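Local coordinates for axin interactor, dorsalization-associated protein (Danio rerio, PDB 2QZQ) that binds axin and disrupts its homodimerization, thereby inhibiting axin-mediated JNK activation and acting as a ventralizing factor in the embryo, at residues Val38-Lys41 / Asp47-Pro50; Pro55-Lys60 / Ile65-Asp70; Phe90-Pro95 / Ser101-Ala106. All coordinates share one frame; numbering follows the deposited sequence.

Contact 1 (Val38-Lys41 / Asp47-Pro50); sequences VSVK and DLNP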
loop_
_atom_site.group_PDB
_atom_site.type_symbol
_atom_site.label_atom_id
_atom_site.label_comp_id
_atom_site.label_asym_id
_atom_site.label_seq_id
_atom_site.Cartn_x
_atom_site.Cartn_y
_atom_site.Cartn_z
ATOM N N VAL A 38 4.285 2.585 -0.927
ATOM C CA VAL A 38 4.315 1.122 -0.917
ATOM C C VAL A 38 5.758 0.679 -0.676
ATOM O O VAL A 38 6.684 1.043 -1.422
ATOM C CB VAL A 38 3.771 0.506 -2.240
ATOM C CG1 VAL A 38 3.756 -1.084 -2.184
ATOM C CG2 VAL A 38 2.382 1.051 -2.597
ATOM N N SER A 39 5.934 -0.097 0.392
ATOM C CA SER A 39 7.215 -0.632 0.747
ATOM C C SER A 39 7.072 -2.145 1.027
ATOM O O SER A 39 5.970 -2.635 1.277
ATOM C CB SER A 39 7.783 0.098 1.969
ATOM O OG SER A 39 6.963 -0.037 3.121
ATOM N N VAL A 40 8.200 -2.855 0.948
ATOM C CA VAL A 40 8.263 -4.271 1.305
ATOM C C VAL A 40 9.285 -4.383 2.433
ATOM O O VAL A 40 10.467 -4.029 2.247
ATOM C CB VAL A 40 8.666 -5.143 0.103
ATOM C CG1 VAL A 40 8.642 -6.632 0.485
ATOM C CG2 VAL A 40 7.701 -4.897 -1.087
ATOM N N LYS A 41 8.822 -4.837 3.597
ATOM C CA LYS A 41 9.633 -4.860 4.820
ATOM C C LYS A 41 9.865 -6.287 5.269
ATOM O O LYS A 41 8.970 -7.112 5.128
ATOM C CB LYS A 41 8.923 -4.103 5.966
ATOM C CG LYS A 41 8.673 -2.588 5.724
ATOM C CD LYS A 41 9.955 -1.807 5.607
ATOM C CE LYS A 41 9.755 -0.340 6.039
ATOM N NZ LYS A 41 9.451 0.542 4.916
ATOM N N ASP A 47 13.418 -2.372 5.099
ATOM C CA ASP A 47 13.206 -2.387 3.651
ATOM C C ASP A 47 14.006 -3.437 2.888
ATOM O O ASP A 47 15.233 -3.494 2.981
ATOM C CB ASP A 47 13.485 -1.023 3.051
ATOM C CG ASP A 47 12.355 -0.055 3.290
ATOM O OD1 ASP A 47 11.200 -0.351 2.909
ATOM O OD2 ASP A 47 12.635 0.989 3.884
ATOM N N LEU A 48 13.278 -4.273 2.152
ATOM C CA LEU A 48 13.859 -5.320 1.325
ATOM C C LEU A 48 13.981 -4.822 -0.113
ATOM O O LEU A 48 14.716 -5.393 -0.917
ATOM C CB LEU A 48 12.971 -6.567 1.368
ATOM C CG LEU A 48 12.986 -7.427 2.637
ATOM C CD1 LEU A 48 11.718 -8.265 2.667
ATOM C CD2 LEU A 48 14.224 -8.328 2.675
ATOM N N ASN A 49 13.235 -3.755 -0.409
ATOM C CA ASN A 49 13.076 -3.184 -1.741
ATOM C C ASN A 49 13.117 -1.653 -1.634
ATOM O O ASN A 49 12.924 -1.102 -0.527
ATOM C CB ASN A 49 11.693 -3.513 -2.323
ATOM C CG ASN A 49 11.517 -4.969 -2.717
ATOM O OD1 ASN A 49 12.422 -5.806 -2.578
ATOM N ND2 ASN A 49 10.333 -5.276 -3.222
ATOM N N PRO A 50 13.329 -0.960 -2.780
ATOM C CA PRO A 50 13.129 0.497 -2.814
ATOM C C PRO A 50 11.667 0.845 -2.569
ATOM O O PRO A 50 10.766 0.161 -3.075
ATOM C CB PRO A 50 13.534 0.894 -4.237
ATOM C CG PRO A 50 13.522 -0.374 -5.023
ATOM C CD PRO A 50 13.826 -1.480 -4.068
HETATM O O HOH W 1 8.246 -0.736 -2.998
HETATM O O HOH W 2 10.337 -1.085 0.420
#
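V38 and P50 show how a water can join two acceptors that cannot bond each other: water 1 donates to V38 O and, at 2.7 Å, to P50 O, tying the backbones where they are spreading apart. At S39 the approach is closer, with CB lying 3.6 Å from D47 OD1, while the hydroxyl accepts a weak hydrogen bond from K41 NZ. V40 carries the direct backbone link. Its carbonyl receives the amide of L48 in a nearly straight bond, L48 N to V40 O being 2.8 Å with 178° at the hydrogen, and the CA-H of D47 also approaches this oxygen. The amide of the same residue, V40 N, donates to water 2 at 2.8 Å; this water also sits near D47 OD1 and N49 O, although more acceptors compete for its protons than it can serve.

The element is the end of strand 34-41 in the C2-type C-terminal domain of the protein, after which the chain folds back as a loop and makes a single bridge, K41 with D47. Both segments fall in the region that probably binds axin, as in its relatives. The valine side chain divides its work: it crosses that of L48 at about a right angle, V40 CG1 lying 4.1 Å from L48 CD1, and CG2, anti to the carbonyl carbon, rests against the side chain of N49. L80, from another loop, also packs on V40.

K41 starts out pointing away from the loop, but its chain bends at chi2 (-64°) and again near the tip, bringing NZ alongside the aspartate. There it forms a salt bridge to D47 OD1 at 2.8 Å, entering from above the carboxylate plane, 36° out of it. F129 supplies a cation-pi partner for the same lysine, and L48 CD1 lies 3.8 Å from K41 C.

Contact 2 (Pro55-Lys60 / Ile65-Asp70); sequences PVATRK and IHFSVD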
loop_
_atom_site.group_PDB
_atom_site.type_symbol
_atom_site.label_atom_id
_atom_site.label_comp_id
_atom_site.label_asym_id
_atom_site.label_seq_id
_atom_site.Cartn_x
_atom_site.Cartn_y
_atom_site.Cartn_z
ATOM N N PRO A 55 1.790 8.631 -7.543
ATOM C CA PRO A 55 1.460 10.039 -7.749
ATOM C C PRO A 55 0.298 10.408 -6.842
ATOM O O PRO A 55 -0.424 9.521 -6.340
ATOM C CB PRO A 55 0.956 10.088 -9.187
ATOM C CG PRO A 55 1.510 8.849 -9.856
ATOM C CD PRO A 55 1.650 7.818 -8.769
ATOM N N VAL A 56 0.102 11.712 -6.656
ATOM C CA VAL A 56 -1.064 12.230 -5.944
ATOM C C VAL A 56 -2.370 11.885 -6.666
ATOM O O VAL A 56 -2.492 12.012 -7.891
ATOM C CB VAL A 56 -0.923 13.761 -5.681
ATOM C CG1 VAL A 56 -2.258 14.410 -5.292
ATOM C CG2 VAL A 56 0.092 13.981 -4.595
ATOM N N ALA A 57 -3.344 11.425 -5.896
ATOM C CA ALA A 57 -4.638 11.065 -6.429
ATOM C C ALA A 57 -5.543 12.300 -6.408
ATOM O O ALA A 57 -5.577 13.041 -5.412
ATOM C CB ALA A 57 -5.258 9.931 -5.603
ATOM N N THR A 58 -6.301 12.488 -7.482
ATOM C CA THR A 58 -7.144 13.682 -7.633
ATOM C C THR A 58 -8.618 13.330 -7.624
ATOM O O THR A 58 -9.473 14.195 -7.411
ATOM C CB THR A 58 -6.769 14.458 -8.941
ATOM O OG1 THR A 58 -6.830 13.562 -10.062
ATOM C CG2 THR A 58 -5.344 14.998 -8.833
ATOM N N ARG A 59 -8.931 12.055 -7.839
ATOM C CA ARG A 59 -10.316 11.633 -7.901
ATOM C C ARG A 59 -10.836 11.340 -6.492
ATOM O O ARG A 59 -10.694 10.221 -5.991
ATOM C CB ARG A 59 -10.485 10.425 -8.844
ATOM C CG ARG A 59 -10.022 10.677 -10.309
ATOM C CD ARG A 59 -9.712 9.344 -11.034
ATOM N NE ARG A 59 -10.848 8.432 -10.939
ATOM C CZ ARG A 59 -10.753 7.107 -10.913
ATOM N NH1 ARG A 59 -9.559 6.506 -10.959
ATOM N NH2 ARG A 59 -11.860 6.384 -10.833
ATOM N N LYS A 60 -11.428 12.359 -5.864
ATOM C CA LYS A 60 -11.855 12.293 -4.457
ATOM C C LYS A 60 -13.373 12.311 -4.373
ATOM O O LYS A 60 -14.045 12.993 -5.155
ATOM C CB LYS A 60 -11.270 13.463 -3.633
ATOM C CG LYS A 60 -9.727 13.610 -3.671
ATOM C CD LYS A 60 -9.222 14.403 -2.462
ATOM C CE LYS A 60 -9.922 15.774 -2.309
ATOM N NZ LYS A 60 -9.143 16.656 -1.395
ATOM N N ILE A 65 -11.041 7.768 -2.044
ATOM C CA ILE A 65 -10.105 8.366 -2.965
ATOM C C ILE A 65 -9.761 7.266 -3.943
ATOM O O ILE A 65 -9.310 6.190 -3.544
ATOM C CB ILE A 65 -8.854 8.885 -2.232
ATOM C CG1 ILE A 65 -9.243 10.105 -1.392
ATOM C CG2 ILE A 65 -7.729 9.274 -3.216
ATOM C CD1 ILE A 65 -8.430 10.228 -0.137
ATOM N N HIS A 66 -10.002 7.543 -5.225
ATOM C CA HIS A 66 -9.694 6.606 -6.307
ATOM C C HIS A 66 -8.288 6.858 -6.848
ATOM O O HIS A 66 -7.912 8.003 -7.111
ATOM C CB HIS A 66 -10.766 6.697 -7.404
ATOM C CG HIS A 66 -12.132 6.344 -6.904
ATOM N ND1 HIS A 66 -12.952 7.250 -6.274
ATOM C CD2 HIS A 66 -12.780 5.164 -6.866
ATOM C CE1 HIS A 66 -14.055 6.646 -5.875
ATOM N NE2 HIS A 66 -13.972 5.377 -6.222
ATOM N N PHE A 67 -7.511 5.777 -6.965
ATOM C CA PHE A 67 -6.135 5.803 -7.418
ATOM C C PHE A 67 -6.010 5.202 -8.812
ATOM O O PHE A 67 -5.443 5.847 -9.720
ATOM C CB PHE A 67 -5.227 5.010 -6.454
ATOM C CG PHE A 67 -4.801 5.793 -5.234
ATOM C CD1 PHE A 67 -3.570 6.454 -5.200
ATOM C CD2 PHE A 67 -5.657 5.906 -4.133
ATOM C CE1 PHE A 67 -3.196 7.196 -4.066
ATOM C CE2 PHE A 67 -5.298 6.655 -3.002
ATOM C CZ PHE A 67 -4.065 7.302 -2.964
ATOM N N SER A 68 -6.542 3.976 -8.966
ATOM C CA SER A 68 -6.459 3.207 -10.216
ATOM C C SER A 68 -5.055 3.254 -10.793
ATOM O O SER A 68 -4.852 3.712 -11.916
ATOM C CB SER A 68 -7.472 3.725 -11.244
ATOM O OG SER A 68 -8.771 3.799 -10.692
ATOM N N VAL A 69 -4.086 2.791 -10.012
ATOM C CA VAL A 69 -2.698 2.784 -10.420
ATOM C C VAL A 69 -2.038 1.452 -10.071
ATOM O O VAL A 69 -2.301 0.881 -9.005
ATOM C CB VAL A 69 -1.929 3.977 -9.796
ATOM C CG1 VAL A 69 -1.762 3.811 -8.269
ATOM C CG2 VAL A 69 -0.584 4.183 -10.495
ATOM N N ASP A 70 -1.189 0.955 -10.977
ATOM C CA ASP A 70 -0.441 -0.288 -10.746
ATOM C C ASP A 70 0.878 -0.013 -10.052
ATOM O O ASP A 70 1.620 0.898 -10.432
ATOM C CB ASP A 70 -0.148 -1.027 -12.058
ATOM C CG ASP A 70 -1.385 -1.583 -12.719
ATOM O OD1 ASP A 70 -2.486 -1.621 -12.098
ATOM O OD2 ASP A 70 -1.238 -2.002 -13.897
HETATM O O HOH W 3 -6.895 9.876 -8.835
#
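The β hairpin of strands 59-60 and 64-72 brings R59 against H66 and S68 at one border of the antiparallel sheet of this C2-type domain, largely within the part that probably binds axin. Its pairing is short: H66 N donates to R59 O at 2.9 Å, and K60 faces I65 as a non-hydrogen-bonded antiparallel pair, their side chains touching through CG and CG1. Before the strand proper, a water takes over as the connector, accepting from T58 N and donating to H66 O at 2.7 Å.

The arginine supplies the polar grip. A bend at chi3 (53°) swings its guanidinium across the neighbouring strand, so that H66 CB sits over the centre of one face, 3.5 Å from R59 CZ. At the edge, R59 NH1 donates to S68 OG at 2.8 Å, with the hydroxyl oxygen only 5° out of the guanidinium plane. One flat group thus uses its face for packing and its rim for bonding.

A57 works on the apolar side. Its CB stands over the F67 ring, 3.8 Å from the centroid and 12° off the normal, a CH-pi contact, and also presses on I65 CG2 at 3.5 Å, tighter than usual for two carbons. An alanine in place of F67 would remove the ring beneath A57 CB, and the methyl would probably be left facing a gap beside I65.

On its far side, strand 64-72 pairs with strand 15-24, where S68 and V69 together oppose I20 in a G1 β bulge. F67 also packs on I20 and I23 of that strand and on I36 of strand 34-41, whose first residue, P34, touches I65 and bonds through its backbone to A57.

Contact 3 (Phe90-Pro95 / Ser101-Ala106); sequences FKHYKP and STKCFA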
loop_
_atom_site.group_PDB
_atom_site.type_symbol
_atom_site.label_atom_id
_atom_site.label_comp_id
_atom_site.label_asym_id
_atom_site.label_seq_id
_atom_site.Cartn_x
_atom_site.Cartn_y
_atom_site.Cartn_z
ATOM N N PHE A 90 -0.928 5.575 3.677
ATOM C CA PHE A 90 -1.683 6.653 3.082
ATOM C C PHE A 90 -1.191 7.962 3.688
ATOM O O PHE A 90 -1.200 8.139 4.907
ATOM C CB PHE A 90 -3.164 6.469 3.336
ATOM C CG PHE A 90 -4.016 7.596 2.812
ATOM C CD1 PHE A 90 -4.544 7.542 1.541
ATOM C CD2 PHE A 90 -4.269 8.722 3.611
ATOM C CE1 PHE A 90 -5.337 8.603 1.066
ATOM C CE2 PHE A 90 -5.035 9.759 3.160
ATOM C CZ PHE A 90 -5.584 9.703 1.878
ATOM N N LYS A 91 -0.721 8.848 2.806
ATOM C CA LYS A 91 -0.133 10.120 3.215
ATOM C C LYS A 91 -0.886 11.280 2.589
ATOM O O LYS A 91 -1.460 11.154 1.506
ATOM C CB LYS A 91 1.326 10.144 2.804
ATOM C CG LYS A 91 2.193 9.122 3.610
ATOM C CD LYS A 91 3.621 9.151 3.169
ATOM C CE LYS A 91 4.429 8.044 3.800
ATOM N NZ LYS A 91 5.795 8.013 3.187
ATOM N N HIS A 92 -0.868 12.426 3.275
ATOM C CA HIS A 92 -1.628 13.582 2.840
ATOM C C HIS A 92 -1.021 14.840 3.476
ATOM O O HIS A 92 -0.275 14.767 4.483
ATOM C CB HIS A 92 -3.143 13.425 3.128
ATOM C CG HIS A 92 -3.496 13.431 4.590
ATOM N ND1 HIS A 92 -3.025 12.486 5.482
ATOM C CD2 HIS A 92 -4.252 14.282 5.319
ATOM C CE1 HIS A 92 -3.475 12.760 6.692
ATOM N NE2 HIS A 92 -4.229 13.838 6.619
ATOM N N TYR A 93 -1.345 15.973 2.865
ATOM C CA TYR A 93 -0.806 17.268 3.297
ATOM C C TYR A 93 -1.718 17.861 4.354
ATOM O O TYR A 93 -2.903 18.038 4.097
ATOM C CB TYR A 93 -0.759 18.228 2.092
ATOM C CG TYR A 93 -0.305 19.632 2.470
ATOM C CD1 TYR A 93 1.030 19.875 2.770
ATOM C CD2 TYR A 93 -1.215 20.690 2.541
ATOM C CE1 TYR A 93 1.481 21.169 3.118
ATOM C CE2 TYR A 93 -0.781 21.982 2.877
ATOM C CZ TYR A 93 0.561 22.209 3.174
ATOM O OH TYR A 93 1.009 23.479 3.524
ATOM N N LYS A 94 -1.163 18.205 5.519
ATOM C CA LYS A 94 -1.961 18.809 6.606
ATOM C C LYS A 94 -1.787 20.331 6.567
ATOM O O LYS A 94 -0.700 20.848 6.893
ATOM C CB LYS A 94 -1.543 18.263 7.972
ATOM C CG LYS A 94 -1.891 16.789 8.181
ATOM C CD LYS A 94 -1.494 16.376 9.586
ATOM C CE LYS A 94 -2.704 16.190 10.511
ATOM N NZ LYS A 94 -2.311 15.280 11.656
ATOM N N PRO A 95 -2.835 21.058 6.137
ATOM C CA PRO A 95 -2.627 22.494 5.877
ATOM C C PRO A 95 -2.316 23.347 7.104
ATOM O O PRO A 95 -1.682 24.410 6.964
ATOM C CB PRO A 95 -3.966 22.936 5.244
ATOM C CG PRO A 95 -4.634 21.682 4.831
ATOM C CD PRO A 95 -4.210 20.647 5.820
ATOM N N SER A 101 1.761 14.052 6.345
ATOM C CA SER A 101 1.553 13.207 7.508
ATOM C C SER A 101 1.120 11.840 6.963
ATOM O O SER A 101 0.456 11.763 5.938
ATOM C CB SER A 101 0.450 13.806 8.384
ATOM O OG SER A 101 0.038 12.949 9.463
ATOM N N THR A 102 1.557 10.784 7.631
ATOM C CA THR A 102 1.019 9.449 7.412
ATOM C C THR A 102 -0.227 9.354 8.284
ATOM O O THR A 102 -0.158 9.562 9.483
ATOM C CB THR A 102 2.002 8.374 7.854
ATOM O OG1 THR A 102 3.231 8.545 7.150
ATOM C CG2 THR A 102 1.438 6.999 7.545
ATOM N N LYS A 103 -1.371 9.090 7.672
ATOM C CA LYS A 103 -2.631 9.001 8.390
ATOM C C LYS A 103 -2.837 7.592 8.911
ATOM O O LYS A 103 -3.280 7.368 10.042
ATOM C CB LYS A 103 -3.755 9.307 7.406
ATOM C CG LYS A 103 -5.166 9.329 8.006
ATOM C CD LYS A 103 -6.114 9.846 6.909
ATOM C CE LYS A 103 -7.508 9.999 7.409
ATOM N NZ LYS A 103 -7.553 11.206 8.291
ATOM N N CYS A 104 -2.535 6.623 8.060
ATOM C CA CYS A 104 -2.871 5.235 8.380
ATOM C C CYS A 104 -2.113 4.331 7.437
ATOM O O CYS A 104 -1.495 4.796 6.477
ATOM C CB CYS A 104 -4.390 5.028 8.252
ATOM S SG CYS A 104 -5.057 5.465 6.590
ATOM N N PHE A 105 -2.133 3.034 7.732
ATOM C CA PHE A 105 -1.446 2.065 6.902
ATOM C C PHE A 105 -2.196 0.725 6.833
ATOM O O PHE A 105 -3.061 0.398 7.668
ATOM C CB PHE A 105 -0.015 1.846 7.393
ATOM C CG PHE A 105 0.068 1.143 8.748
ATOM C CD1 PHE A 105 -0.120 1.850 9.928
ATOM C CD2 PHE A 105 0.317 -0.223 8.818
ATOM C CE1 PHE A 105 -0.030 1.213 11.166
ATOM C CE2 PHE A 105 0.411 -0.891 10.059
ATOM C CZ PHE A 105 0.230 -0.180 11.230
ATOM N N ALA A 106 -1.853 -0.037 5.809
ATOM C CA ALA A 106 -2.370 -1.390 5.623
ATOM C C ALA A 106 -1.146 -2.207 5.308
ATOM O O ALA A 106 -0.149 -1.684 4.805
ATOM C CB ALA A 106 -3.353 -1.437 4.439
#
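F90 with C104 and H92 with S101 are hydrogen-bonded antiparallel pairs. Three backbone bonds join their residues: F90 N to C104 O, H92 N to S101 O, and S101 N to H92 O. The fourth bond, at 2.9 Å, reaches F90 O from K103 N, because of a bulge. Between these pairs K91 faces T102 without bonding, and K91 CA comes within 3.2 Å of S101 O in a CA-H...O contact.

The hairpin of strands 85-94 and 99-109 illustrates a β bulge. F90 faces C104 while K91 faces T102, so K103 is the extra residue, its backbone bent towards helical values (psi -43°).

Side-chain packing surrounds the bulge. K103, which points toward the opposite strand, runs side by side with F90, K103 CB meeting the ring edge in plane, 3.9 Å from F90 CD2, and the imidazole of H92 crosses the same lysine stem. C104 SG, held between its backbone N and carbonyl carbon (chi1 57°), touches F90 CB at 3.9 Å and makes an oblique sulfur-aromatic contact, 5.3 Å from the ring centroid. Nearer the turn, K94 CD crowds S101 CB at 3.4 Å, closer than carbons normally lie. On the face opposite F90, H92, S101 and C104, K91 passes T102 obliquely, K91 CE being 3.6 Å from T102 OG1.

The charged ends of K91 and K103 find partners outside the two segments. K91 NZ is hydrogen-bonded to T37 OG1 of the adjoining strand 34-41, whereas K103 NZ forms a salt bridge with D27 OD2.

Three returns of the chain in one C2-type domain are joined in different ways. Contact 1 is the most buried, yet has the least regular pairing and leans on waters and an ion pair; contacts 2 and 3 are partly buried hairpins. Contact 3 has the fuller strand pairing, whereas contact 2, at an outermost strand, keeps only a short one and exposes its arginine. Contacts 1 and 3 involve neighbouring strands, 34-41 and 85-94, but do not touch, their centres about 18 Å apart. Contacts 2 and 3 do meet, I65 CD1 packing 3.5 Å from F90 CZ, which joins their apolar sides.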